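Local coordinates for nitrite oxidoreductase subunit A (Kuenenia stuttgartiensis, PDB 7B04), which is a NarG-like molybdopterin oxidoreductase subunit that carries a molybdenum atom, two MD1 molecules and an SF4 iron-sulfur cluster, at residues Gly205-Met210 with Glu621-Ile625. Residues are numbered along the deposited sequence; the frame is centred on the assembly and turned at random.
Sequences GYPKEM and ERPLI
At the apolar centre, the ring of P207 and the side chain of M210 face P623. P207 CG lies 4.0 Å from P623 CD and 4.1 Å from I625 CD1, while M210, with chi1 m, chi2 t and chi3 p, brings SD to 3.5 Å from P623 CD and 3.3 Å from E621 O. The nearest CA atoms are those of P207 and R622, 7.4 Å apart. Farther out, R622 (chi1 and chi2 m, chi3 t) doubles back so that NH1 donates to its neighbour's carbonyl, E621 O, at 2.8 Å; one guanidinium face then lies against G205 O and Y206 N. At the polar edge, Y206 OH donates to E621 OE2 at 3.0 Å, and the backbone N of T646 is hydrogen-bonded to E621 OE1. E209 turns its charge to R633. G205, with positive phi, ends helix 195-204, and extended Y206 leads to P207, the N-cap of helix 208-213. This is a tight turn between two consecutive helices, packed on the irregular lead-in to strand 625-627 of a molybdopterin oxidoreductase fold.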
loop_
_atom_site.group_PDB
_atom_site.type_symbol
_atom_site.label_atom_id
_atom_site.label_comp_id
_atom_site.label_asym_id
_atom_site.label_seq_id
_atom_site.Cartn_x
_atom_site.Cartn_y
_atom_site.Cartn_z
ATOM N N GLY B 205 36.851 17.452 16.258
ATOM C CA GLY B 205 35.943 18.558 16.048
ATOM C C GLY B 205 34.639 18.501 16.813
ATOM O O GLY B 205 33.781 19.366 16.599
ATOM N N TYR B 206 34.460 17.526 17.696
ATOM C CA TYR B 206 33.222 17.436 18.453
ATOM C C TYR B 206 33.181 18.521 19.528
ATOM O O TYR B 206 34.213 18.844 20.127
ATOM C CB TYR B 206 33.085 16.058 19.096
ATOM C CG TYR B 206 32.910 14.931 18.104
ATOM C CD1 TYR B 206 31.669 14.660 17.543
ATOM C CD2 TYR B 206 33.985 14.135 17.729
ATOM C CE1 TYR B 206 31.505 13.631 16.637
ATOM C CE2 TYR B 206 33.830 13.103 16.822
ATOM C CZ TYR B 206 32.586 12.856 16.280
ATOM O OH TYR B 206 32.425 11.830 15.377
ATOM N N PRO B 207 32.012 19.107 19.786
ATOM C CA PRO B 207 31.908 20.128 20.835
ATOM C C PRO B 207 32.264 19.574 22.207
ATOM O O PRO B 207 32.128 18.379 22.477
ATOM C CB PRO B 207 30.436 20.554 20.772
ATOM C CG PRO B 207 29.984 20.166 19.400
ATOM C CD PRO B 207 30.738 18.914 19.076
ATOM N N LYS B 208 32.736 20.471 23.079
ATOM C CA LYS B 208 33.116 20.069 24.429
ATOM C C LYS B 208 31.914 19.571 25.219
ATOM O O LYS B 208 32.057 18.698 26.084
ATOM C CB LYS B 208 33.756 21.257 25.154
ATOM C CG LYS B 208 34.794 20.929 26.219
ATOM C CD LYS B 208 34.607 21.829 27.439
ATOM C CE LYS B 208 35.479 21.416 28.611
ATOM N NZ LYS B 208 35.149 20.082 29.160
ATOM N N GLU B 209 30.727 20.108 24.933
ATOM C CA GLU B 209 29.515 19.661 25.610
ATOM C C GLU B 209 29.197 18.203 25.296
ATOM O O GLU B 209 28.742 17.459 26.172
ATOM C CB GLU B 209 28.345 20.566 25.220
ATOM C CG GLU B 209 28.487 22.001 25.707
ATOM C CD GLU B 209 29.337 22.857 24.784
ATOM O OE1 GLU B 209 29.763 22.352 23.725
ATOM O OE2 GLU B 209 29.582 24.037 25.119
ATOM N N MET B 210 29.433 17.775 24.053
ATOM C CA MET B 210 29.195 16.378 23.700
ATOM C C MET B 210 30.241 15.454 24.308
ATOM O O MET B 210 29.946 14.286 24.587
ATOM C CB MET B 210 29.167 16.212 22.182
ATOM C CG MET B 210 27.962 16.842 21.511
ATOM S SD MET B 210 27.993 16.607 19.727
ATOM C CE MET B 210 27.667 14.850 19.610
ATOM N N GLU B 621 26.017 15.455 13.586
ATOM C CA GLU B 621 26.575 15.115 14.896
ATOM C C GLU B 621 26.898 16.356 15.730
ATOM O O GLU B 621 27.918 16.417 16.418
ATOM C CB GLU B 621 27.809 14.228 14.732
ATOM C CG GLU B 621 28.146 13.429 15.959
ATOM C CD GLU B 621 28.453 11.999 15.631
ATOM O OE1 GLU B 621 27.665 11.141 16.055
ATOM O OE2 GLU B 621 29.462 11.734 14.945
ATOM N N ARG B 622 26.027 17.361 15.667
ATOM C CA ARG B 622 26.198 18.586 16.440
ATOM C C ARG B 622 24.878 18.997 17.078
ATOM O O ARG B 622 23.813 18.804 16.472
ATOM C CB ARG B 622 26.736 19.733 15.572
ATOM C CG ARG B 622 28.042 19.408 14.851
ATOM C CD ARG B 622 29.201 19.253 15.827
ATOM N NE ARG B 622 30.481 19.087 15.143
ATOM C CZ ARG B 622 31.011 17.913 14.813
ATOM N NH1 ARG B 622 30.374 16.787 15.107
ATOM N NH2 ARG B 622 32.181 17.863 14.190
ATOM N N PRO B 623 24.904 19.548 18.288
ATOM C CA PRO B 623 23.701 20.160 18.860
ATOM C C PRO B 623 23.436 21.510 18.202
ATOM O O PRO B 623 24.202 21.980 17.362
ATOM C CB PRO B 623 24.054 20.324 20.344
ATOM C CG PRO B 623 25.254 19.445 20.567
ATOM C CD PRO B 623 25.996 19.480 19.269
ATOM N N LEU B 624 22.333 22.140 18.604
ATOM C CA LEU B 624 21.994 23.464 18.086
ATOM C C LEU B 624 22.862 24.484 18.803
ATOM O O LEU B 624 22.548 24.953 19.896
ATOM C CB LEU B 624 20.512 23.769 18.264
ATOM C CG LEU B 624 20.050 25.203 17.964
ATOM C CD1 LEU B 624 20.452 25.650 16.570
ATOM C CD2 LEU B 624 18.547 25.323 18.140
ATOM N N ILE B 625 23.981 24.821 18.174
ATOM C CA ILE B 625 24.878 25.860 18.653
ATOM C C ILE B 625 25.009 26.880 17.536
ATOM O O ILE B 625 25.422 26.532 16.420
ATOM C CB ILE B 625 26.258 25.306 19.035
ATOM C CG1 ILE B 625 26.131 24.098 19.965
ATOM C CG2 ILE B 625 27.104 26.401 19.678
ATOM C CD1 ILE B 625 27.382 23.256 20.017
#